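Local coordinates for uncharacterized protein (Sus scrofa, PDB 5BNF), which is porcine CD38, a disulfide-rich member of the ADP-ribosyl cyclase family that joins a helical part to a parallel beta-sheet part, at residues 18-23 against 102-107; 56-61 against 136-141; 193-198 against 202-207; 211-216 against 222-227. All coordinates share one frame; numbering follows the deposited sequence.

How the contacts relate
Contacts 1 and 2 lie in the helical part of the chain and pack its helices. Their centres are about 16 Å apart, and they touch where Ala-106 meets Phe-139. Contacts 3 and 4 lie in the sheet part, farther from the chain centre. Both belong to the unit of strand 186-194, helix 208-219 and strand 223-229, and the disulfide Cys-205 to Cys-226 joins them. Contacts 1 and 2 are buried and rest on aromatic pairs, between two helices in contact 1 and between an N-cap tyrosine and a helix in contact 2. Contact 3 is also buried, but there a histidine edge meets a backbone carbonyl. Contact 4 is partly buried and sets one phenylalanine against a helix.

Contact 1. Residues 18-23 against 102-107; sequences CYTYIR and LGYIAD
Tyr-21 and Tyr-104 each hold CG anti to the backbone N, with chi1 -171° and 173°. These torsions bring the two rings together between the helices. The contact is helix-helix packing of 10-25 against 101-106 in the helical part of the fold. The local axes come within 9.6 Å and run closer to antiparallel than parallel. The two tyrosine side chains slide past each other in opposite directions. Tyr-21 CD1 lies over one face of the Tyr-104 ring, 3.5 Å from Tyr-104 CD2. The ring planes differ by 35° and the centroids are 5.2 Å apart, so the pair is oblique. Tyr-21 CB also packs on the Tyr-104 ring, 3.7 Å from its CD2. The far end of Tyr-21 is fixed by other residues: its OH is hydrogen-bonded to Asn-99 O and Gln-67 NE2. At the other end of the contact the helices come nearer. Here Ile-105 points its CG2 branch at the backbone of Cys-18, 3.4 Å from Cys-18 N. Cys-18 is itself tied to Cys-34 by a disulfide. The side chain of Thr-20 crosses that of Tyr-104 at about a right angle, with Thr-20 CG2 3.8 Å from Tyr-104 OH.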
loop_
_atom_site.group_PDB
_atom_site.type_symbol
_atom_site.label_atom_id
_atom_site.label_comp_id
_atom_site.label_asym_id
_atom_site.label_seq_id
_atom_site.Cartn_x
_atom_site.Cartn_y
_atom_site.Cartn_z
ATOM N N CYS A 18 7.733 -3.356 -14.505
ATOM C CA CYS A 18 6.615 -4.222 -14.857
ATOM C C CYS A 18 7.062 -5.534 -15.501
ATOM O O CYS A 18 6.660 -6.614 -15.067
ATOM C CB CYS A 18 5.657 -3.492 -15.793
ATOM S SG CYS A 18 4.308 -4.534 -16.423
ATOM N N TYR A 19 7.884 -5.449 -16.540
ATOM C CA TYR A 19 8.350 -6.661 -17.193
ATOM C C TYR A 19 9.103 -7.534 -16.209
ATOM O O TYR A 19 8.767 -8.702 -16.032
ATOM C CB TYR A 19 9.223 -6.328 -18.408
ATOM C CG TYR A 19 8.409 -6.015 -19.648
ATOM C CD1 TYR A 19 7.433 -6.903 -20.100
ATOM C CD2 TYR A 19 8.600 -4.832 -20.356
ATOM C CE1 TYR A 19 6.664 -6.622 -21.226
ATOM C CE2 TYR A 19 7.836 -4.540 -21.488
ATOM C CZ TYR A 19 6.868 -5.440 -21.916
ATOM O OH TYR A 19 6.102 -5.164 -23.029
ATOM N N THR A 20 10.106 -6.967 -15.552
ATOM C CA THR A 20 10.880 -7.727 -14.583
ATOM C C THR A 20 9.968 -8.479 -13.610
ATOM O O THR A 20 10.334 -9.536 -13.094
ATOM C CB THR A 20 11.808 -6.812 -13.778
ATOM O OG1 THR A 20 12.727 -6.171 -14.668
ATOM C CG2 THR A 20 12.587 -7.611 -12.752
ATOM N N TYR A 21 8.777 -7.937 -13.373
ATOM C CA TYR A 21 7.831 -8.562 -12.456
ATOM C C TYR A 21 7.126 -9.777 -13.056
ATOM O O TYR A 21 7.058 -10.829 -12.422
ATOM C CB TYR A 21 6.770 -7.551 -11.998
ATOM C CG TYR A 21 5.891 -8.063 -10.873
ATOM C CD1 TYR A 21 6.338 -8.060 -9.553
ATOM C CD2 TYR A 21 4.619 -8.568 -11.130
ATOM C CE1 TYR A 21 5.532 -8.547 -8.512
ATOM C CE2 TYR A 21 3.809 -9.058 -10.099
ATOM C CZ TYR A 21 4.274 -9.039 -8.796
ATOM O OH TYR A 21 3.468 -9.491 -7.780
ATOM N N ILE A 22 6.605 -9.636 -14.271
ATOM C CA ILE A 22 5.871 -10.725 -14.910
ATOM C C ILE A 22 6.700 -11.829 -15.554
ATOM O O ILE A 22 6.144 -12.822 -16.026
ATOM C CB ILE A 22 4.908 -10.200 -15.981
ATOM C CG1 ILE A 22 5.692 -9.512 -17.099
ATOM C CG2 ILE A 22 3.906 -9.257 -15.348
ATOM C CD1 ILE A 22 4.874 -9.270 -18.356
ATOM N N ARG A 23 8.015 -11.670 -15.584
ATOM C CA ARG A 23 8.858 -12.692 -16.181
ATOM C C ARG A 23 9.761 -13.329 -15.149
ATOM O O ARG A 23 10.281 -14.425 -15.361
ATOM C CB ARG A 23 9.708 -12.090 -17.296
ATOM C CG ARG A 23 8.928 -11.694 -18.539
ATOM C CD ARG A 23 9.391 -10.334 -19.019
ATOM N NE ARG A 23 9.009 -10.046 -20.396
ATOM C CZ ARG A 23 9.767 -9.338 -21.226
ATOM N NH1 ARG A 23 10.934 -8.864 -20.806
ATOM N NH2 ARG A 23 9.369 -9.106 -22.471
ATOM N N LEU A 102 1.366 -3.898 -9.102
ATOM C CA LEU A 102 1.241 -2.441 -9.030
ATOM C C LEU A 102 2.070 -1.764 -7.939
ATOM O O LEU A 102 2.686 -0.725 -8.174
ATOM C CB LEU A 102 -0.233 -2.061 -8.881
ATOM C CG LEU A 102 -1.035 -2.331 -10.154
ATOM C CD1 LEU A 102 -2.519 -2.135 -9.897
ATOM C CD2 LEU A 102 -0.539 -1.407 -11.261
ATOM N N GLY A 103 2.093 -2.345 -6.747
ATOM C CA GLY A 103 2.869 -1.743 -5.681
ATOM C C GLY A 103 4.350 -1.856 -5.977
ATOM O O GLY A 103 5.159 -1.037 -5.529
ATOM N N TYR A 104 4.694 -2.871 -6.760
ATOM C CA TYR A 104 6.074 -3.148 -7.121
ATOM C C TYR A 104 6.693 -2.125 -8.069
ATOM O O TYR A 104 7.812 -1.655 -7.850
ATOM C CB TYR A 104 6.166 -4.538 -7.756
ATOM C CG TYR A 104 7.527 -4.848 -8.314
ATOM C CD1 TYR A 104 8.611 -5.083 -7.469
ATOM C CD2 TYR A 104 7.746 -4.866 -9.689
ATOM C CE1 TYR A 104 9.877 -5.326 -7.978
ATOM C CE2 TYR A 104 9.009 -5.106 -10.207
ATOM C CZ TYR A 104 10.069 -5.335 -9.346
ATOM O OH TYR A 104 11.320 -5.567 -9.859
ATOM N N ILE A 105 5.975 -1.793 -9.135
ATOM C CA ILE A 105 6.496 -0.843 -10.102
ATOM C C ILE A 105 6.421 0.607 -9.634
ATOM O O ILE A 105 7.303 1.405 -9.949
ATOM C CB ILE A 105 5.768 -0.976 -11.446
ATOM C CG1 ILE A 105 4.324 -0.509 -11.310
ATOM C CG2 ILE A 105 5.792 -2.426 -11.903
ATOM C CD1 ILE A 105 3.614 -0.373 -12.639
ATOM N N ALA A 106 5.388 0.943 -8.866
ATOM C CA ALA A 106 5.217 2.312 -8.386
ATOM C C ALA A 106 6.056 2.644 -7.155
ATOM O O ALA A 106 6.375 3.809 -6.906
ATOM C CB ALA A 106 3.749 2.567 -8.098
ATOM N N ASP A 107 6.426 1.617 -6.400
ATOM C CA ASP A 107 7.201 1.793 -5.181
ATOM C C ASP A 107 8.316 2.841 -5.239
ATOM O O ASP A 107 9.150 2.826 -6.141
ATOM C CB ASP A 107 7.777 0.445 -4.752
ATOM C CG ASP A 107 8.364 0.483 -3.360
ATOM O OD1 ASP A 107 7.715 1.052 -2.457
ATOM O OD2 ASP A 107 9.469 -0.063 -3.165
#

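Contact 2. Residues 56-61 against 136-141; sequences EDYDLL and VSVFWN
An edge-to-face aromatic pair packs the start of helix 59-64 against helix 135-149, in the helical part of the fold. Tyr-58 supplies the face and Phe-139 the edge. Tyr-58 sits at the N-cap position of its helix. Its CG lies beside the backbone N (chi1 -73°), and the ring reaches across to the backbone of the other helix. Tyr-58 CE2 comes within 3.6 Å of Phe-139 CA. The two side chains cross at about a right angle. Phe-139 CD1 stands above one face of the tyrosine ring, displaced toward the rim. The ring centroids are 5.5 Å apart and the planes meet at 67°. Phe-139 CB lies 3.6 Å from Tyr-58 OH. Val-138 comes from another side: its CG1 meets the edge of the ring, near the ring plane, 4.0 Å from Tyr-58 CE2. One turn on, Leu-61 CD2 touches Phe-139 CE1 at 4.2 Å. Trp-111 adds a second edge-to-face partner for Phe-139, and Leu-61 also packs on Leu-102. Between the two segments themselves there is no hydrogen bond, and the packing is apolar and aromatic. The buried Tyr-58 hydroxyl is still satisfied, by hydrogen bonds to Trp-111 NE1 and to Phe-135 O at the start of helix 135-149, so it also ties Tyr-58 to that helix. These two bonds probably limit how far the ring can shift against Phe-139.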
loop_
_atom_site.group_PDB
_atom_site.type_symbol
_atom_site.label_atom_id
_atom_site.label_comp_id
_atom_site.label_asym_id
_atom_site.label_seq_id
_atom_site.Cartn_x
_atom_site.Cartn_y
_atom_site.Cartn_z
ATOM N N GLU A 56 -11.360 6.865 -9.385
ATOM C CA GLU A 56 -11.816 6.486 -10.718
ATOM C C GLU A 56 -10.768 6.630 -11.820
ATOM O O GLU A 56 -10.730 5.819 -12.745
ATOM C CB GLU A 56 -13.047 7.312 -11.100
ATOM C CG GLU A 56 -14.312 7.022 -10.290
ATOM C CD GLU A 56 -14.150 7.262 -8.801
ATOM O OE1 GLU A 56 -13.364 8.149 -8.410
ATOM O OE2 GLU A 56 -14.826 6.568 -8.016
ATOM N N ASP A 57 -9.932 7.662 -11.738
ATOM C CA ASP A 57 -8.912 7.872 -12.761
ATOM C C ASP A 57 -7.999 6.665 -12.899
ATOM O O ASP A 57 -7.274 6.546 -13.883
ATOM C CB ASP A 57 -8.058 9.107 -12.448
ATOM C CG ASP A 57 -8.874 10.388 -12.390
ATOM O OD1 ASP A 57 -9.798 10.549 -13.208
ATOM O OD2 ASP A 57 -8.582 11.246 -11.532
ATOM N N TYR A 58 -8.033 5.771 -11.917
ATOM C CA TYR A 58 -7.185 4.586 -11.959
ATOM C C TYR A 58 -7.928 3.285 -12.271
ATOM O O TYR A 58 -7.336 2.206 -12.205
ATOM C CB TYR A 58 -6.439 4.422 -10.635
ATOM C CG TYR A 58 -5.311 5.403 -10.403
ATOM C CD1 TYR A 58 -4.206 5.443 -11.245
ATOM C CD2 TYR A 58 -5.322 6.250 -9.296
ATOM C CE1 TYR A 58 -3.131 6.299 -10.986
ATOM C CE2 TYR A 58 -4.257 7.106 -9.031
ATOM C CZ TYR A 58 -3.169 7.129 -9.873
ATOM O OH TYR A 58 -2.131 7.999 -9.607
ATOM N N ASP A 59 -9.210 3.372 -12.608
ATOM C CA ASP A 59 -9.971 2.163 -12.917
ATOM C C ASP A 59 -9.208 1.286 -13.904
ATOM O O ASP A 59 -8.812 0.169 -13.581
ATOM C CB ASP A 59 -11.350 2.510 -13.487
ATOM C CG ASP A 59 -12.259 3.162 -12.460
ATOM O OD1 ASP A 59 -12.022 2.980 -11.247
ATOM O OD2 ASP A 59 -13.220 3.846 -12.864
ATOM N N LEU A 60 -8.991 1.811 -15.101
ATOM C CA LEU A 60 -8.273 1.088 -16.137
ATOM C C LEU A 60 -7.021 0.433 -15.560
ATOM O O LEU A 60 -6.787 -0.757 -15.752
ATOM C CB LEU A 60 -7.884 2.058 -17.258
ATOM C CG LEU A 60 -7.293 1.553 -18.585
ATOM C CD1 LEU A 60 -6.049 0.742 -18.337
ATOM C CD2 LEU A 60 -8.311 0.704 -19.319
ATOM N N LEU A 61 -6.217 1.218 -14.854
ATOM C CA LEU A 61 -4.984 0.703 -14.274
ATOM C C LEU A 61 -5.199 -0.409 -13.245
ATOM O O LEU A 61 -4.451 -1.381 -13.222
ATOM C CB LEU A 61 -4.185 1.843 -13.642
ATOM C CG LEU A 61 -2.825 1.447 -13.071
ATOM C CD1 LEU A 61 -1.963 0.830 -14.153
ATOM C CD2 LEU A 61 -2.159 2.670 -12.491
ATOM N N VAL A 136 -0.308 10.651 -6.288
ATOM C CA VAL A 136 0.469 9.631 -5.596
ATOM C C VAL A 136 -0.316 9.045 -4.415
ATOM O O VAL A 136 -0.382 7.822 -4.226
ATOM C CB VAL A 136 1.816 10.202 -5.095
ATOM C CG1 VAL A 136 2.487 9.224 -4.140
ATOM C CG2 VAL A 136 2.725 10.451 -6.276
ATOM N N SER A 137 -0.922 9.920 -3.626
ATOM C CA SER A 137 -1.682 9.483 -2.474
ATOM C C SER A 137 -2.930 8.706 -2.868
ATOM O O SER A 137 -3.237 7.672 -2.278
ATOM C CB SER A 137 -2.058 10.684 -1.618
ATOM O OG SER A 137 -0.887 11.324 -1.153
ATOM N N VAL A 138 -3.656 9.193 -3.864
ATOM C CA VAL A 138 -4.861 8.499 -4.273
ATOM C C VAL A 138 -4.514 7.106 -4.750
ATOM O O VAL A 138 -5.205 6.139 -4.441
ATOM C CB VAL A 138 -5.594 9.256 -5.368
ATOM C CG1 VAL A 138 -6.625 8.359 -6.026
ATOM C CG2 VAL A 138 -6.275 10.480 -4.748
ATOM N N PHE A 139 -3.430 7.010 -5.497
ATOM C CA PHE A 139 -2.978 5.732 -5.988
ATOM C C PHE A 139 -2.767 4.785 -4.806
ATOM O O PHE A 139 -3.479 3.795 -4.646
ATOM C CB PHE A 139 -1.664 5.895 -6.734
ATOM C CG PHE A 139 -1.036 4.595 -7.102
ATOM C CD1 PHE A 139 -1.554 3.835 -8.133
ATOM C CD2 PHE A 139 0.047 4.104 -6.387
ATOM C CE1 PHE A 139 -1.000 2.590 -8.444
ATOM C CE2 PHE A 139 0.604 2.865 -6.693
ATOM C CZ PHE A 139 0.081 2.109 -7.722
ATOM N N TRP A 140 -1.785 5.110 -3.975
ATOM C CA TRP A 140 -1.467 4.285 -2.823
ATOM C C TRP A 140 -2.656 4.014 -1.913
ATOM O O TRP A 140 -2.774 2.930 -1.349
ATOM C CB TRP A 140 -0.320 4.917 -2.041
ATOM C CG TRP A 140 0.975 4.831 -2.778
ATOM C CD1 TRP A 140 1.675 5.860 -3.328
ATOM C CD2 TRP A 140 1.720 3.646 -3.056
ATOM N NE1 TRP A 140 2.815 5.392 -3.932
ATOM C CE2 TRP A 140 2.868 4.033 -3.778
ATOM C CE3 TRP A 140 1.533 2.291 -2.762
ATOM C CZ2 TRP A 140 3.826 3.116 -4.213
ATOM C CZ3 TRP A 140 2.485 1.378 -3.195
ATOM C CH2 TRP A 140 3.617 1.795 -3.911
ATOM N N ASN A 141 -3.540 4.996 -1.779
ATOM C CA ASN A 141 -4.724 4.845 -0.948
ATOM C C ASN A 141 -5.644 3.788 -1.533
ATOM O O ASN A 141 -6.205 2.971 -0.806
ATOM C CB ASN A 141 -5.474 6.163 -0.862
ATOM C CG ASN A 141 -5.775 6.560 0.554
ATOM O OD1 ASN A 141 -6.582 5.925 1.235
ATOM N ND2 ASN A 141 -5.117 7.618 1.016
#

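Contact 3. Residues 193-198 against 202-207; sequences VIHDSG and RDTCSG
Val-193 and His-195 meet Asp-203 and Cys-205 where the chain leaves strand 186-194 and doubles back. Val-193 has the most surface buried here. Its two methyl branches reach different partners. Val-193 CG1, anti to the backbone N (chi1 178°), lies 3.9 Å from Asp-203 O. Val-193 CG2 lies 4.1 Å from Cys-205 SG. His-195 comes next and turns its ring edge to the same carbonyl. His-195 CE1 is 3.0 Å from Asp-203 O, which sits near the plane of the imidazole. One backbone oxygen therefore meets both an aliphatic branch and a ring C-H edge. His-195 NE2 is also 4.3 Å from Thr-204 CG2, at an oblique angle to the ring. The segments belong to the connection from strand 186-194 to helix 208-219, within a beta-alpha-beta unit. Residues 204 to 207 form a type I turn, and Gly-207 takes the N-cap position of the helix. Thr-204 adds an ST turn: Thr-204 OG1 accepts from Ser-206 N at 3.1 Å, with an N-H...O angle of 148°. Cys-205 is the third main residue, and its disulfide to Cys-226 anchors it to the neighbouring strand 223-229. Glu-228 of that strand joins the two segments, its OE1 hydrogen-bonded to His-195 NE2, which would help fix the rotation of the imidazole, and its OE2 accepting from Cys-205 N. Asp-203 OD2 accepts a hydrogen bond from Ala-166 N.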
loop_
_atom_site.group_PDB
_atom_site.type_symbol
_atom_site.label_atom_id
_atom_site.label_comp_id
_atom_site.label_asym_id
_atom_site.label_seq_id
_atom_site.Cartn_x
_atom_site.Cartn_y
_atom_site.Cartn_z
ATOM N N VAL A 193 4.265 -7.433 17.379
ATOM C CA VAL A 193 4.886 -6.207 17.857
ATOM C C VAL A 193 6.368 -6.531 18.023
ATOM O O VAL A 193 6.746 -7.395 18.821
ATOM C CB VAL A 193 4.284 -5.744 19.202
ATOM C CG1 VAL A 193 4.989 -4.497 19.691
ATOM C CG2 VAL A 193 2.807 -5.454 19.035
ATOM N N ILE A 194 7.198 -5.842 17.248
ATOM C CA ILE A 194 8.634 -6.071 17.270
ATOM C C ILE A 194 9.335 -5.237 18.320
ATOM O O ILE A 194 9.118 -4.031 18.420
ATOM C CB ILE A 194 9.264 -5.747 15.909
ATOM C CG1 ILE A 194 8.348 -6.221 14.782
ATOM C CG2 ILE A 194 10.618 -6.415 15.800
ATOM C CD1 ILE A 194 7.972 -7.678 14.868
ATOM N N HIS A 195 10.182 -5.893 19.105
ATOM C CA HIS A 195 10.939 -5.226 20.156
ATOM C C HIS A 195 12.433 -5.431 19.949
ATOM O O HIS A 195 12.873 -6.499 19.524
ATOM C CB HIS A 195 10.566 -5.775 21.536
ATOM C CG HIS A 195 9.163 -5.473 21.954
ATOM N ND1 HIS A 195 8.583 -4.236 21.776
ATOM C CD2 HIS A 195 8.237 -6.236 22.579
ATOM C CE1 HIS A 195 7.360 -4.250 22.272
ATOM N NE2 HIS A 195 7.125 -5.451 22.768
ATOM N N ASP A 196 13.204 -4.397 20.255
ATOM C CA ASP A 196 14.653 -4.453 20.146
ATOM C C ASP A 196 15.203 -4.938 21.480
ATOM O O ASP A 196 14.883 -4.372 22.525
ATOM C CB ASP A 196 15.206 -3.063 19.844
ATOM C CG ASP A 196 15.305 -2.787 18.364
ATOM O OD1 ASP A 196 14.409 -3.223 17.612
ATOM O OD2 ASP A 196 16.278 -2.126 17.954
ATOM N N SER A 197 16.021 -5.984 21.456
ATOM C CA SER A 197 16.592 -6.489 22.696
ATOM C C SER A 197 17.366 -5.351 23.364
ATOM O O SER A 197 17.663 -5.404 24.557
ATOM C CB SER A 197 17.528 -7.666 22.407
ATOM O OG SER A 197 17.829 -8.375 23.596
ATOM N N GLY A 198 17.664 -4.314 22.583
ATOM C CA GLY A 198 18.405 -3.172 23.087
ATOM C C GLY A 198 17.658 -2.193 23.976
ATOM O O GLY A 198 18.281 -1.491 24.771
ATOM N N ARG A 202 8.113 0.423 24.395
ATOM C CA ARG A 202 7.389 1.682 24.526
ATOM C C ARG A 202 5.904 1.335 24.426
ATOM O O ARG A 202 5.049 2.020 24.985
ATOM C CB ARG A 202 7.773 2.635 23.393
ATOM C CG ARG A 202 9.191 3.169 23.469
ATOM C CD ARG A 202 9.289 4.308 24.466
ATOM N NE ARG A 202 8.398 5.413 24.112
ATOM C CZ ARG A 202 8.318 6.556 24.788
ATOM N NH1 ARG A 202 9.076 6.751 25.859
ATOM N NH2 ARG A 202 7.477 7.506 24.398
ATOM N N ASP A 203 5.615 0.258 23.706
ATOM C CA ASP A 203 4.249 -0.205 23.523
ATOM C C ASP A 203 4.284 -1.723 23.418
ATOM O O ASP A 203 5.213 -2.293 22.851
ATOM C CB ASP A 203 3.658 0.415 22.256
ATOM C CG ASP A 203 2.146 0.382 22.244
ATOM O OD1 ASP A 203 1.544 0.384 23.335
ATOM O OD2 ASP A 203 1.557 0.373 21.145
ATOM N N THR A 204 3.283 -2.386 23.977
ATOM C CA THR A 204 3.248 -3.842 23.950
ATOM C C THR A 204 1.864 -4.307 23.547
ATOM O O THR A 204 0.973 -3.492 23.325
ATOM C CB THR A 204 3.559 -4.424 25.344
ATOM O OG1 THR A 204 2.429 -4.227 26.201
ATOM C CG2 THR A 204 4.759 -3.723 25.959
ATOM N N CYS A 205 1.700 -5.623 23.451
ATOM C CA CYS A 205 0.416 -6.223 23.103
ATOM C C CYS A 205 -0.652 -5.901 24.148
ATOM O O CYS A 205 -1.854 -6.028 23.884
ATOM C CB CYS A 205 0.539 -7.748 22.992
ATOM S SG CYS A 205 1.208 -8.422 21.433
ATOM N N SER A 206 -0.209 -5.501 25.335
ATOM C CA SER A 206 -1.119 -5.176 26.421
ATOM C C SER A 206 -1.463 -3.690 26.471
ATOM O O SER A 206 -2.115 -3.231 27.409
ATOM C CB SER A 206 -0.495 -5.596 27.750
ATOM O OG SER A 206 -1.298 -5.185 28.841
ATOM N N GLY A 207 -1.012 -2.942 25.470
ATOM C CA GLY A 207 -1.277 -1.517 25.444
ATOM C C GLY A 207 -2.642 -1.132 24.906
ATOM O O GLY A 207 -3.338 -1.938 24.285
#

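Contact 4. Residues 211-216 against 222-227; sequences NELQLI and IKFTCQ
Leu-213 and Gln-214 of helix 208-219 pack on Phe-224 of strand 223-229. This is the helix-to-second-strand packing of a beta-alpha-beta unit, in which the helix lies against the strand that follows it. Strand 186-194 is the first strand of the unit and the neighbour of 223-229 in the parallel sheet. The phenylalanine is brought under the helix by its own CG, anti to the backbone N (chi1 175°). Leu-189, Ile-210 and Leu-217 also pack on it. No hydrogen bond joins the two segments. Leu-213 comes first along the helix. Its side chain crosses that of Phe-224 at about a right angle. Leu-213 CD2 lies 3.6 Å from Phe-224 CE1 and 4.0 Å from Phe-224 CZ. It meets the ring obliquely. Leu-213 is buried and also touches Phe-167 and Val-178, so it lies between the strand and helix 172-180. Gln-214 follows and is the residue whose CA is nearest that of Phe-224. Its CA stands over one face of the ring, 4.1 Å above the plane and offset toward the rim. The chain then bends at chi2, and the terminal amide lies across the ring margin at a steep angle to its plane. The aliphatic part of Gln-214 makes close contact too, with Gln-214 CB 3.7 Å from Phe-224 CD2 and 3.8 Å from Phe-224 CE2.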
loop_
_atom_site.group_PDB
_atom_site.type_symbol
_atom_site.label_atom_id
_atom_site.label_comp_id
_atom_site.label_asym_id
_atom_site.label_seq_id
_atom_site.Cartn_x
_atom_site.Cartn_y
_atom_site.Cartn_z
ATOM N N ASN A 211 -5.288 -2.474 21.743
ATOM C CA ASN A 211 -6.650 -2.771 22.144
ATOM C C ASN A 211 -7.594 -2.042 21.186
ATOM O O ASN A 211 -8.698 -2.508 20.920
ATOM C CB ASN A 211 -6.908 -2.317 23.577
ATOM C CG ASN A 211 -8.344 -2.546 23.999
ATOM O OD1 ASN A 211 -8.757 -3.676 24.233
ATOM N ND2 ASN A 211 -9.120 -1.471 24.077
ATOM N N GLU A 212 -7.157 -0.907 20.654
ATOM C CA GLU A 212 -7.996 -0.173 19.717
ATOM C C GLU A 212 -8.172 -1.000 18.459
ATOM O O GLU A 212 -9.251 -1.010 17.863
ATOM C CB GLU A 212 -7.377 1.173 19.355
ATOM C CG GLU A 212 -7.317 2.150 20.492
ATOM C CD GLU A 212 -6.780 3.495 20.057
ATOM O OE1 GLU A 212 -5.645 3.539 19.532
ATOM O OE2 GLU A 212 -7.497 4.500 20.240
ATOM N N LEU A 213 -7.105 -1.696 18.066
ATOM C CA LEU A 213 -7.137 -2.546 16.879
ATOM C C LEU A 213 -8.037 -3.747 17.136
ATOM O O LEU A 213 -8.854 -4.125 16.296
ATOM C CB LEU A 213 -5.724 -3.029 16.518
ATOM C CG LEU A 213 -5.620 -4.124 15.448
ATOM C CD1 LEU A 213 -6.324 -3.682 14.168
ATOM C CD2 LEU A 213 -4.141 -4.437 15.164
ATOM N N GLN A 214 -7.874 -4.348 18.305
ATOM C CA GLN A 214 -8.675 -5.497 18.685
ATOM C C GLN A 214 -10.180 -5.181 18.643
ATOM O O GLN A 214 -10.964 -5.949 18.089
ATOM C CB GLN A 214 -8.260 -5.958 20.079
ATOM C CG GLN A 214 -9.302 -6.802 20.797
ATOM C CD GLN A 214 -8.803 -8.188 21.125
ATOM O OE1 GLN A 214 -7.774 -8.352 21.780
ATOM N NE2 GLN A 214 -9.533 -9.199 20.671
ATOM N N LEU A 215 -10.586 -4.054 19.218
ATOM C CA LEU A 215 -12.007 -3.694 19.215
ATOM C C LEU A 215 -12.533 -3.543 17.796
ATOM O O LEU A 215 -13.664 -3.913 17.505
ATOM C CB LEU A 215 -12.233 -2.410 20.012
ATOM C CG LEU A 215 -12.560 -2.577 21.503
ATOM C CD1 LEU A 215 -11.796 -3.741 22.125
ATOM C CD2 LEU A 215 -12.231 -1.281 22.208
ATOM N N ILE A 216 -11.712 -3.001 16.908
ATOM C CA ILE A 216 -12.121 -2.866 15.521
ATOM C C ILE A 216 -12.467 -4.248 14.974
ATOM O O ILE A 216 -13.524 -4.446 14.393
ATOM C CB ILE A 216 -10.993 -2.283 14.659
ATOM C CG1 ILE A 216 -10.823 -0.788 14.956
ATOM C CG2 ILE A 216 -11.280 -2.558 13.187
ATOM C CD1 ILE A 216 -9.625 -0.146 14.261
ATOM N N ILE A 222 -14.177 -10.904 13.745
ATOM C CA ILE A 222 -12.923 -11.418 13.211
ATOM C C ILE A 222 -11.961 -11.701 14.358
ATOM O O ILE A 222 -11.721 -10.841 15.202
ATOM C CB ILE A 222 -12.239 -10.421 12.279
ATOM C CG1 ILE A 222 -13.060 -10.258 11.000
ATOM C CG2 ILE A 222 -10.818 -10.902 11.966
ATOM C CD1 ILE A 222 -12.449 -9.300 10.011
ATOM N N LYS A 223 -11.402 -12.904 14.373
ATOM C CA LYS A 223 -10.471 -13.295 15.415
ATOM C C LYS A 223 -9.200 -12.448 15.349
ATOM O O LYS A 223 -8.758 -12.036 14.274
ATOM C CB LYS A 223 -10.152 -14.792 15.294
ATOM C CG LYS A 223 -11.395 -15.702 15.372
ATOM C CD LYS A 223 -11.038 -17.178 15.188
ATOM C CE LYS A 223 -12.264 -18.090 15.245
ATOM N NZ LYS A 223 -13.302 -17.759 14.229
ATOM N N PHE A 224 -8.631 -12.183 16.518
ATOM C CA PHE A 224 -7.427 -11.375 16.646
ATOM C C PHE A 224 -6.466 -11.969 17.670
ATOM O O PHE A 224 -6.885 -12.522 18.682
ATOM C CB PHE A 224 -7.803 -9.958 17.092
ATOM C CG PHE A 224 -6.620 -9.068 17.365
ATOM C CD1 PHE A 224 -5.866 -8.543 16.319
ATOM C CD2 PHE A 224 -6.259 -8.753 18.668
ATOM C CE1 PHE A 224 -4.773 -7.718 16.572
ATOM C CE2 PHE A 224 -5.168 -7.927 18.924
ATOM C CZ PHE A 224 -4.427 -7.411 17.873
ATOM N N THR A 225 -5.174 -11.849 17.393
ATOM C CA THR A 225 -4.137 -12.331 18.293
ATOM C C THR A 225 -2.965 -11.377 18.157
ATOM O O THR A 225 -2.754 -10.797 17.099
ATOM C CB THR A 225 -3.665 -13.763 17.939
ATOM O OG1 THR A 225 -3.115 -13.778 16.618
ATOM C CG2 THR A 225 -4.831 -14.745 18.021
ATOM N N CYS A 226 -2.214 -11.207 19.238
ATOM C CA CYS A 226 -1.055 -10.330 19.243
ATOM C C CYS A 226 0.097 -11.041 19.958
ATOM O O CYS A 226 -0.086 -11.642 21.015
ATOM C CB CYS A 226 -1.394 -9.041 19.969
ATOM S SG CYS A 226 -0.076 -7.789 19.984
ATOM N N GLN A 227 1.283 -10.959 19.376
ATOM C CA GLN A 227 2.458 -11.599 19.930
ATOM C C GLN A 227 3.610 -10.632 19.828
ATOM O O GLN A 227 3.628 -9.770 18.952
ATOM C CB GLN A 227 2.785 -12.865 19.146
ATOM C CG GLN A 227 2.511 -14.155 19.892
ATOM C CD GLN A 227 2.833 -15.381 19.054
ATOM O OE1 GLN A 227 2.194 -15.629 18.031
ATOM N NE2 GLN A 227 3.832 -16.148 19.480
#